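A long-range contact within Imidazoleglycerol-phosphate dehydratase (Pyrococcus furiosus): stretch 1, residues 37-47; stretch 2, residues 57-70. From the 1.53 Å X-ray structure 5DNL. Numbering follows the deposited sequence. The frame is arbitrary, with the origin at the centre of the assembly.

Stretch 1 37-47: YLGKDMRITAT
Stretch 2 (57-70) DIGITLGEALRENL

This is a small, almost wholly apolar packing of a β-strand and the residues leading into it against an α-helix, closed at one end by a single weak polar bond. The two stretches bury 273 Å² in total, and the axes of strand 42-47 and the helix that includes Ile58 to Glu68 approach no closer than 10.8 Å, a spacing that side chains rather than backbones must fill. Their N-to-C directions differ by 146°, so strand and helix run roughly antiparallel and the register descends: Ala46 lies nearest Ile58 (CA to CA 8.1 Å), whereas Leu38 lies nearest Leu66 (CA to CA 10.7 Å).

Stretch 1 leaves its helix after Leu38, at Gly39, whose phi/psi of 88/28 would jam a CB against the preceding carbonyl. From Met42 the backbone is extended, and alternation directs the CA-to-CB bonds of Met42, Ile44 and Ala46 toward the helix, while that of Thr45 points away. The helix answers with Ile58, Leu62 and Leu66, spaced four residues apart and thus on one face; Leu62 N donates to Ile58 O (2.8 Å) and Leu66 N to Leu62 O (2.8 Å). Their CA-to-CB bonds point sideways, but their side-chain ends come nearer.

Ile58 (chi1 m, chi2 m) places CD1 3.7 Å from Ile44 CG2 and 4.3 Å from Ala46 CB, bridging two inward strand positions. Ile44 is m, t. Next, Met42 SD (p, t, p) meets Leu62 CD1 (t, p) at 4.2 Å. Beyond the strand, Leu38 CD2 (t, p) reaches Leu66 CD2 (m, t) at 4.1 Å.

At the more exposed margin, Lys40 extends its chain (m, t, t, t) so that NZ donates a weak hydrogen bond to Asn69 OD1 at 3.4 Å; Asn69 has chi1 t and chi2 -118°.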

# COMPACT_ATOMS: atom_id res chain seq x y z
N TYR A 37 -49.99 7.01 -0.30
CA TYR A 37 -49.49 6.39 -1.49
C TYR A 37 -50.05 4.98 -1.74
O TYR A 37 -50.13 4.54 -2.90
CB TYR A 37 -47.96 6.46 -1.54
CG TYR A 37 -47.52 7.90 -1.75
CD1 TYR A 37 -47.47 8.44 -3.03
CD2 TYR A 37 -47.28 8.74 -0.69
CE1 TYR A 37 -47.13 9.77 -3.24
CE2 TYR A 37 -46.95 10.08 -0.89
CZ TYR A 37 -46.86 10.59 -2.15
OH TYR A 37 -46.51 11.91 -2.32
N LEU A 38 -50.48 4.29 -0.68
CA LEU A 38 -51.27 3.05 -0.82
C LEU A 38 -52.63 3.33 -1.48
O LEU A 38 -53.16 2.49 -2.22
CB LEU A 38 -51.48 2.39 0.54
CG LEU A 38 -52.28 1.08 0.58
CD1 LEU A 38 -51.53 -0.03 -0.13
CD2 LEU A 38 -52.57 0.69 2.01
N GLY A 39 -53.17 4.50 -1.19
CA GLY A 39 -54.46 4.91 -1.75
C GLY A 39 -55.64 4.46 -0.92
O GLY A 39 -56.73 4.28 -1.45
N LYS A 40 -55.43 4.29 0.38
CA LYS A 40 -56.47 3.83 1.29
C LYS A 40 -56.51 4.68 2.54
O LYS A 40 -55.48 5.10 3.04
CB LYS A 40 -56.26 2.35 1.63
CG LYS A 40 -56.60 1.46 0.45
CD LYS A 40 -56.53 -0.03 0.75
CE LYS A 40 -57.11 -0.83 -0.41
NZ LYS A 40 -56.58 -2.22 -0.47
N ASP A 41 -57.73 4.96 3.01
CA ASP A 41 -57.94 5.54 4.32
C ASP A 41 -57.60 4.48 5.35
O ASP A 41 -57.85 3.29 5.14
CB ASP A 41 -59.41 5.94 4.51
CG ASP A 41 -59.82 7.14 3.67
OD1 ASP A 41 -59.13 8.18 3.71
OD2 ASP A 41 -60.86 7.04 2.97
N MET A 42 -57.01 4.91 6.46
CA MET A 42 -56.90 4.03 7.61
C MET A 42 -56.88 4.78 8.92
O MET A 42 -56.51 5.95 9.00
CB MET A 42 -55.69 3.08 7.48
CG MET A 42 -54.35 3.75 7.25
SD MET A 42 -53.03 2.54 6.95
CE MET A 42 -53.28 2.02 5.27
N ARG A 43 -57.33 4.08 9.96
CA ARG A 43 -57.32 4.58 11.31
C ARG A 43 -56.26 3.78 12.04
O ARG A 43 -56.29 2.57 12.01
CB ARG A 43 -58.68 4.35 11.96
CG ARG A 43 -58.74 4.79 13.42
CD ARG A 43 -60.17 4.80 13.93
NE ARG A 43 -60.24 5.15 15.35
CZ ARG A 43 -60.04 4.31 16.37
NH1 ARG A 43 -59.75 3.02 16.18
NH2 ARG A 43 -60.13 4.76 17.62
N ILE A 44 -55.32 4.48 12.67
CA ILE A 44 -54.26 3.82 13.43
C ILE A 44 -54.14 4.53 14.77
O ILE A 44 -53.98 5.75 14.82
CB ILE A 44 -52.91 3.85 12.67
CG1 ILE A 44 -53.02 3.14 11.32
CG2 ILE A 44 -51.82 3.20 13.54
CD1 ILE A 44 -51.76 3.18 10.48
N THR A 45 -54.21 3.76 15.85
CA THR A 45 -53.99 4.28 17.19
C THR A 45 -53.03 3.35 17.91
O THR A 45 -53.07 2.14 17.69
CB THR A 45 -55.31 4.42 17.99
OG1 THR A 45 -55.91 3.14 18.18
CG2 THR A 45 -56.28 5.31 17.25
N ALA A 46 -52.17 3.90 18.74
CA ALA A 46 -51.23 3.10 19.51
C ALA A 46 -50.90 3.70 20.86
O ALA A 46 -50.85 4.92 21.02
CB ALA A 46 -49.94 2.91 18.72
N THR A 47 -50.61 2.82 21.81
CA THR A 47 -49.86 3.16 22.99
C THR A 47 -48.63 2.25 23.02
O THR A 47 -48.66 1.13 22.50
CB THR A 47 -50.69 3.02 24.28
OG1 THR A 47 -51.18 1.69 24.41
CG2 THR A 47 -51.88 3.99 24.25
N ASP A 57 -44.08 -3.17 16.17
CA ASP A 57 -45.42 -3.71 16.36
C ASP A 57 -46.46 -3.07 15.43
O ASP A 57 -47.41 -3.73 15.01
CB ASP A 57 -45.80 -3.60 17.82
CG ASP A 57 -44.92 -4.47 18.72
OD1 ASP A 57 -43.97 -5.16 18.25
OD2 ASP A 57 -45.17 -4.45 19.94
N ILE A 58 -46.25 -1.80 15.09
CA ILE A 58 -47.00 -1.15 14.01
C ILE A 58 -46.79 -1.90 12.71
O ILE A 58 -47.75 -2.19 11.97
CB ILE A 58 -46.61 0.35 13.90
CG1 ILE A 58 -47.27 1.17 15.02
CG2 ILE A 58 -46.91 0.92 12.51
CD1 ILE A 58 -48.73 1.52 14.80
N GLY A 59 -45.54 -2.22 12.39
CA GLY A 59 -45.28 -2.97 11.18
C GLY A 59 -46.01 -4.31 11.18
O GLY A 59 -46.65 -4.67 10.20
N ILE A 60 -45.92 -5.04 12.29
CA ILE A 60 -46.59 -6.34 12.39
C ILE A 60 -48.10 -6.18 12.21
O ILE A 60 -48.69 -6.93 11.43
CB ILE A 60 -46.31 -7.03 13.73
CG1 ILE A 60 -44.81 -7.40 13.88
CG2 ILE A 60 -47.17 -8.28 13.89
CD1 ILE A 60 -44.39 -7.81 15.28
N THR A 61 -48.68 -5.24 12.94
CA THR A 61 -50.15 -5.11 12.95
C THR A 61 -50.65 -4.60 11.59
O THR A 61 -51.65 -5.10 11.07
CB THR A 61 -50.61 -4.18 14.09
OG1 THR A 61 -50.02 -4.61 15.32
CG2 THR A 61 -52.14 -4.22 14.26
N LEU A 62 -49.95 -3.63 11.01
CA LEU A 62 -50.25 -3.16 9.66
C LEU A 62 -50.15 -4.31 8.65
O LEU A 62 -50.99 -4.47 7.78
CB LEU A 62 -49.33 -2.00 9.27
CG LEU A 62 -49.43 -1.46 7.85
CD1 LEU A 62 -50.82 -0.94 7.52
CD2 LEU A 62 -48.39 -0.36 7.63
N GLY A 63 -49.08 -5.11 8.75
CA GLY A 63 -48.95 -6.27 7.88
C GLY A 63 -50.10 -7.25 7.99
O GLY A 63 -50.60 -7.75 6.99
N GLU A 64 -50.47 -7.56 9.22
CA GLU A 64 -51.59 -8.47 9.48
C GLU A 64 -52.87 -7.88 8.91
O GLU A 64 -53.68 -8.61 8.32
CB GLU A 64 -51.74 -8.70 10.97
CG GLU A 64 -50.63 -9.53 11.59
CD GLU A 64 -50.79 -9.67 13.10
OE1 GLU A 64 -51.55 -8.90 13.74
OE2 GLU A 64 -50.14 -10.55 13.66
N ALA A 65 -53.04 -6.57 9.05
CA ALA A 65 -54.25 -5.89 8.54
C ALA A 65 -54.28 -5.94 7.03
O ALA A 65 -55.33 -6.24 6.42
CB ALA A 65 -54.34 -4.47 9.03
N LEU A 66 -53.14 -5.71 6.38
CA LEU A 66 -53.07 -5.82 4.93
C LEU A 66 -53.34 -7.25 4.46
O LEU A 66 -54.01 -7.44 3.47
CB LEU A 66 -51.70 -5.36 4.41
CG LEU A 66 -51.46 -3.86 4.53
CD1 LEU A 66 -49.97 -3.56 4.50
CD2 LEU A 66 -52.16 -3.10 3.41
N ARG A 67 -52.81 -8.23 5.17
CA ARG A 67 -53.02 -9.62 4.84
C ARG A 67 -54.51 -10.00 4.93
O ARG A 67 -55.04 -10.61 4.01
CB ARG A 67 -52.14 -10.52 5.71
CG ARG A 67 -52.44 -12.01 5.64
CD ARG A 67 -52.33 -12.59 4.26
NE ARG A 67 -50.93 -12.66 3.82
CZ ARG A 67 -50.50 -13.37 2.79
NH1 ARG A 67 -49.20 -13.40 2.50
NH2 ARG A 67 -51.35 -14.05 2.01
N GLU A 68 -55.16 -9.58 6.02
CA GLU A 68 -56.59 -9.82 6.20
C GLU A 68 -57.41 -9.20 5.07
O GLU A 68 -58.39 -9.80 4.65
CB GLU A 68 -57.03 -9.28 7.55
CG GLU A 68 -58.50 -9.52 7.90
CD GLU A 68 -58.85 -8.89 9.22
OE1 GLU A 68 -58.72 -7.66 9.35
OE2 GLU A 68 -59.25 -9.63 10.14
N ASN A 69 -56.98 -8.04 4.57
CA ASN A 69 -57.70 -7.29 3.53
C ASN A 69 -57.46 -7.83 2.11
O ASN A 69 -58.16 -7.39 1.18
CB ASN A 69 -57.29 -5.82 3.65
CG ASN A 69 -58.22 -4.86 2.94
OD1 ASN A 69 -57.81 -4.16 2.01
ND2 ASN A 69 -59.47 -4.81 3.39
N LEU A 70 -56.51 -8.75 1.91
CA LEU A 70 -56.15 -9.17 0.56
C LEU A 70 -57.32 -9.92 -0.05
O LEU A 70 -57.94 -10.72 0.64
CB LEU A 70 -54.95 -10.13 0.54
CG LEU A 70 -53.56 -9.56 0.70
CD1 LEU A 70 -52.54 -10.69 0.79
CD2 LEU A 70 -53.24 -8.65 -0.48